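PDB 6HWJ: glucosamine kinase from Streptacidiphilus jiangxiensis, which catalyses the ATP- and magnesium-dependent phosphorylation of D-glucosamine to D-glucosamine 6-phosphate and, to a lesser extent, also acts on glucose. Local coordinates for residues P400-Y412 with V423-R435. Residues are numbered along the deposited sequence; the frame is centred on the assembly and turned at random. Where two conformers were deposited one is given.
Sequences PLRYAQEVREYLY and VPDLSLTDLLPER
Tyr410 and Glu406 meet Pro424 and Leu428 in an antiparallel helical hairpin, the last two helices of the helical part of the kinase. The axes run at 158°, 8.8 Å apart at their closest.

Apolar contacts lie toward both ends of the interface. Pro424 lies on the Tyr410 ring as a CH-pi contact, with CG 3.6 Å from the ring centroid and almost on its normal. Leu428 CD1 meets the edge of the same ring. At the other end, Tyr403 reaches Leu428 and Leu432 obliquely, and Leu431 CB lies near its ring plane.

Glu406 is a knob in a hole formed by Pro424, Ser427, Leu428 and Leu431. Its chain bends at chi2 (-62°), which lays the carboxylate against Ser427, with OE1 3.4 Å from Ser427 CB.

No direct hydrogen bond joins the helices, but a charged pair lies within the interface. Arg402 grips Glu406 OE2 side-on through two nitrogens, the shorter bond being NE to OE2 at 2.8 Å. Leu431 CD1 lies over one guanidinium face, toward its rim. From helix 335-356, Asp347 forms a salt bridge with Arg402 NH1, and His348 binds Glu406 OE1; Gln373 takes Arg402 NH2.

Glu409 packs its CB on Pro424 CG, while its carboxylate turns away to Trp420. Glu409 binds D-glucosamine and belongs to the proposed substrate specificity motif, which probably places this face of the hairpin beside the sugar site.

Two waters bridge the helices. One links Tyr403 OH to Leu431 O. The other accepts from Tyr410 OH at 2.7 Å and donates to Asp425 OD1, which also pairs with Arg271 NE.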
# COMPACT_ATOMS: atom_id res chain seq x y z
N PRO A 400 0.99 -16.34 -15.04
CA PRO A 400 0.75 -16.96 -13.72
C PRO A 400 0.34 -15.97 -12.64
O PRO A 400 -0.57 -16.27 -11.86
CB PRO A 400 2.08 -17.65 -13.40
CG PRO A 400 3.09 -17.09 -14.34
CD PRO A 400 2.32 -16.67 -15.58
N LEU A 401 0.99 -14.80 -12.55
CA LEU A 401 0.64 -13.85 -11.50
C LEU A 401 -0.73 -13.21 -11.76
O LEU A 401 -1.47 -12.92 -10.81
CB LEU A 401 1.70 -12.77 -11.38
CG LEU A 401 3.08 -13.17 -10.86
CD1 LEU A 401 3.93 -11.92 -10.60
CD2 LEU A 401 2.98 -14.02 -9.59
N ARG A 402 -1.09 -12.99 -13.02
CA ARG A 402 -2.41 -12.44 -13.30
C ARG A 402 -3.50 -13.42 -12.90
O ARG A 402 -4.48 -13.05 -12.24
CB ARG A 402 -2.52 -12.05 -14.78
CG ARG A 402 -3.91 -11.59 -15.18
CD ARG A 402 -4.35 -10.32 -14.42
NE ARG A 402 -5.72 -9.96 -14.77
CZ ARG A 402 -6.05 -9.24 -15.85
NH1 ARG A 402 -7.32 -8.99 -16.11
NH2 ARG A 402 -5.11 -8.77 -16.66
N TYR A 403 -3.34 -14.70 -13.27
CA TYR A 403 -4.32 -15.69 -12.86
C TYR A 403 -4.49 -15.66 -11.35
O TYR A 403 -5.61 -15.70 -10.84
CB TYR A 403 -3.89 -17.09 -13.34
CG TYR A 403 -4.06 -17.34 -14.84
CD1 TYR A 403 -4.63 -16.39 -15.67
CD2 TYR A 403 -3.66 -18.54 -15.40
CE1 TYR A 403 -4.79 -16.63 -17.04
CE2 TYR A 403 -3.82 -18.79 -16.75
CZ TYR A 403 -4.38 -17.83 -17.57
OH TYR A 403 -4.53 -18.08 -18.92
N ALA A 404 -3.37 -15.60 -10.61
CA ALA A 404 -3.45 -15.60 -9.15
C ALA A 404 -4.19 -14.36 -8.63
O ALA A 404 -4.88 -14.43 -7.61
CB ALA A 404 -2.04 -15.66 -8.56
N GLN A 405 -4.05 -13.24 -9.32
CA GLN A 405 -4.78 -12.04 -8.93
C GLN A 405 -6.28 -12.28 -9.04
O GLN A 405 -7.04 -11.94 -8.13
CB GLN A 405 -4.38 -10.85 -9.80
CG GLN A 405 -3.00 -10.30 -9.56
CD GLN A 405 -2.92 -9.43 -8.32
OE1 GLN A 405 -3.94 -9.09 -7.70
NE2 GLN A 405 -1.70 -9.06 -7.94
N GLU A 406 -6.72 -12.88 -10.16
CA GLU A 406 -8.15 -13.14 -10.34
C GLU A 406 -8.67 -14.13 -9.31
O GLU A 406 -9.79 -13.97 -8.79
CB GLU A 406 -8.41 -13.64 -11.77
CG GLU A 406 -7.91 -12.70 -12.86
CD GLU A 406 -8.61 -11.33 -12.83
OE1 GLU A 406 -9.68 -11.23 -12.21
OE2 GLU A 406 -8.08 -10.36 -13.41
N VAL A 407 -7.86 -15.14 -8.95
CA VAL A 407 -8.27 -16.07 -7.92
C VAL A 407 -8.44 -15.37 -6.58
O VAL A 407 -9.34 -15.72 -5.80
CB VAL A 407 -7.25 -17.22 -7.81
CG1 VAL A 407 -7.58 -18.13 -6.65
CG2 VAL A 407 -7.20 -18.01 -9.13
N ARG A 408 -7.60 -14.38 -6.29
CA ARG A 408 -7.77 -13.61 -5.06
C ARG A 408 -9.12 -12.89 -5.02
O ARG A 408 -9.67 -12.67 -3.94
CB ARG A 408 -6.64 -12.57 -4.91
CG ARG A 408 -5.27 -13.14 -4.57
CD ARG A 408 -5.26 -13.92 -3.26
NE ARG A 408 -5.92 -13.20 -2.18
CZ ARG A 408 -5.99 -13.64 -0.92
NH1 ARG A 408 -6.62 -12.93 -0.00
NH2 ARG A 408 -5.43 -14.80 -0.58
N GLU A 409 -9.64 -12.50 -6.19
CA GLU A 409 -10.92 -11.80 -6.22
C GLU A 409 -12.05 -12.73 -5.84
O GLU A 409 -13.00 -12.30 -5.16
CB GLU A 409 -11.16 -11.18 -7.60
CG GLU A 409 -10.09 -10.21 -8.03
CD GLU A 409 -10.06 -8.95 -7.16
OE1 GLU A 409 -11.05 -8.64 -6.47
OE2 GLU A 409 -9.03 -8.25 -7.18
N TYR A 410 -11.97 -14.01 -6.24
CA TYR A 410 -12.94 -14.99 -5.78
C TYR A 410 -12.94 -15.10 -4.26
O TYR A 410 -14.00 -15.19 -3.62
CB TYR A 410 -12.65 -16.38 -6.36
CG TYR A 410 -12.92 -16.57 -7.83
CD1 TYR A 410 -14.22 -16.65 -8.30
CD2 TYR A 410 -11.88 -16.77 -8.73
CE1 TYR A 410 -14.47 -16.87 -9.65
CE2 TYR A 410 -12.12 -17.00 -10.06
CZ TYR A 410 -13.41 -17.06 -10.52
OH TYR A 410 -13.64 -17.30 -11.86
N LEU A 411 -11.74 -15.12 -3.66
CA LEU A 411 -11.65 -15.27 -2.22
C LEU A 411 -12.18 -14.04 -1.52
O LEU A 411 -12.89 -14.15 -0.51
CB LEU A 411 -10.19 -15.57 -1.81
CG LEU A 411 -9.61 -16.89 -2.32
CD1 LEU A 411 -8.18 -17.10 -1.80
CD2 LEU A 411 -10.47 -18.09 -1.92
N TYR A 412 -11.86 -12.84 -2.03
CA TYR A 412 -12.46 -11.63 -1.49
C TYR A 412 -13.99 -11.73 -1.53
O TYR A 412 -14.67 -11.46 -0.54
CB TYR A 412 -11.99 -10.41 -2.26
CG TYR A 412 -12.74 -9.16 -1.86
CD1 TYR A 412 -12.39 -8.45 -0.72
CD2 TYR A 412 -13.82 -8.72 -2.61
CE1 TYR A 412 -13.09 -7.31 -0.34
CE2 TYR A 412 -14.52 -7.59 -2.23
CZ TYR A 412 -14.15 -6.90 -1.10
OH TYR A 412 -14.85 -5.78 -0.73
N VAL A 423 -16.64 -10.48 -11.31
CA VAL A 423 -15.45 -9.77 -11.78
C VAL A 423 -14.42 -10.78 -12.26
O VAL A 423 -14.03 -10.74 -13.44
CB VAL A 423 -14.91 -8.83 -10.70
CG1 VAL A 423 -13.61 -8.15 -11.13
CG2 VAL A 423 -15.95 -7.75 -10.38
N PRO A 424 -13.93 -11.71 -11.42
CA PRO A 424 -12.95 -12.68 -11.95
C PRO A 424 -13.55 -13.62 -12.98
O PRO A 424 -12.83 -14.07 -13.88
CB PRO A 424 -12.48 -13.43 -10.69
CG PRO A 424 -13.60 -13.27 -9.71
CD PRO A 424 -14.13 -11.87 -9.97
N ASP A 425 -14.85 -13.93 -12.87
CA ASP A 425 -15.47 -14.79 -13.87
C ASP A 425 -15.37 -14.16 -15.26
O ASP A 425 -14.95 -14.82 -16.22
CB ASP A 425 -16.93 -15.05 -13.49
CG ASP A 425 -17.64 -15.95 -14.50
OD1 ASP A 425 -17.21 -17.10 -14.67
OD2 ASP A 425 -18.63 -15.48 -15.11
N LEU A 426 -15.74 -12.89 -15.38
CA LEU A 426 -15.71 -12.24 -16.69
C LEU A 426 -14.27 -11.93 -17.10
O LEU A 426 -13.92 -12.06 -18.27
CB LEU A 426 -16.56 -10.98 -16.68
CG LEU A 426 -18.05 -11.25 -16.42
CD1 LEU A 426 -18.84 -9.95 -16.30
CD2 LEU A 426 -18.66 -12.15 -17.49
N SER A 427 -13.42 -11.55 -16.14
CA SER A 427 -12.01 -11.31 -16.46
C SER A 427 -11.35 -12.56 -17.03
O SER A 427 -10.72 -12.52 -18.09
CB SER A 427 -11.26 -10.85 -15.20
OG SER A 427 -11.87 -9.74 -14.62
N LEU A 428 -11.50 -13.70 -16.32
CA LEU A 428 -10.87 -14.94 -16.77
C LEU A 428 -11.50 -15.45 -18.06
O LEU A 428 -10.82 -16.08 -18.87
CB LEU A 428 -10.96 -16.02 -15.70
CG LEU A 428 -10.04 -15.84 -14.50
CD1 LEU A 428 -10.42 -16.81 -13.39
CD2 LEU A 428 -8.58 -16.05 -14.90
N THR A 429 -12.80 -15.20 -18.25
CA THR A 429 -13.44 -15.56 -19.50
C THR A 429 -12.73 -14.92 -20.69
O THR A 429 -12.52 -15.58 -21.71
CB THR A 429 -14.92 -15.16 -19.48
OG1 THR A 429 -15.62 -15.94 -18.50
CG2 THR A 429 -15.56 -15.40 -20.85
N ASP A 430 -12.32 -13.66 -20.56
CA ASP A 430 -11.60 -12.99 -21.64
C ASP A 430 -10.10 -13.30 -21.63
O ASP A 430 -9.47 -13.23 -22.68
CB ASP A 430 -11.81 -11.47 -21.55
CG ASP A 430 -13.19 -11.04 -22.03
OD1 ASP A 430 -13.95 -11.89 -22.57
OD2 ASP A 430 -13.53 -9.84 -21.89
N LEU A 431 -9.53 -13.67 -20.48
CA LEU A 431 -8.09 -13.95 -20.40
C LEU A 431 -7.74 -15.33 -20.96
O LEU A 431 -6.75 -15.48 -21.69
CB LEU A 431 -7.61 -13.87 -18.96
CG LEU A 431 -7.43 -12.50 -18.31
CD1 LEU A 431 -7.26 -12.68 -16.81
CD2 LEU A 431 -6.25 -11.78 -18.92
N LEU A 432 -8.51 -16.34 -20.60
CA LEU A 432 -8.14 -17.71 -20.92
C LEU A 432 -8.14 -17.92 -22.42
O LEU A 432 -8.95 -17.33 -23.14
CB LEU A 432 -9.11 -18.68 -20.26
CG LEU A 432 -8.98 -18.78 -18.73
CD1 LEU A 432 -10.19 -19.49 -18.15
CD2 LEU A 432 -7.70 -19.51 -18.35
N PRO A 433 -7.24 -18.76 -22.93
CA PRO A 433 -7.21 -19.02 -24.38
C PRO A 433 -8.52 -19.63 -24.84
O PRO A 433 -8.93 -20.70 -24.38
CB PRO A 433 -6.03 -19.99 -24.54
CG PRO A 433 -5.90 -20.65 -23.21
CD PRO A 433 -6.24 -19.57 -22.21
N GLU A 434 -9.18 -18.95 -25.78
CA GLU A 434 -10.49 -19.37 -26.25
C GLU A 434 -10.44 -20.72 -26.96
O GLU A 434 -11.47 -21.23 -27.39
CB GLU A 434 -11.10 -18.30 -27.18
CG GLU A 434 -10.17 -17.79 -28.27
CD GLU A 434 -10.80 -16.68 -29.08
OE1 GLU A 434 -11.45 -16.98 -30.10
OE2 GLU A 434 -10.67 -15.50 -28.68
N ARG A 435 -9.25 -21.29 -27.08
CA ARG A 435 -9.10 -22.66 -27.58
C ARG A 435 -9.52 -23.71 -26.55
O ARG A 435 -9.29 -24.90 -26.79
CB ARG A 435 -7.66 -22.91 -28.01
O HOH W 1 -4.27 -15.95 -20.65
O HOH W 2 -16.13 -18.01 -12.55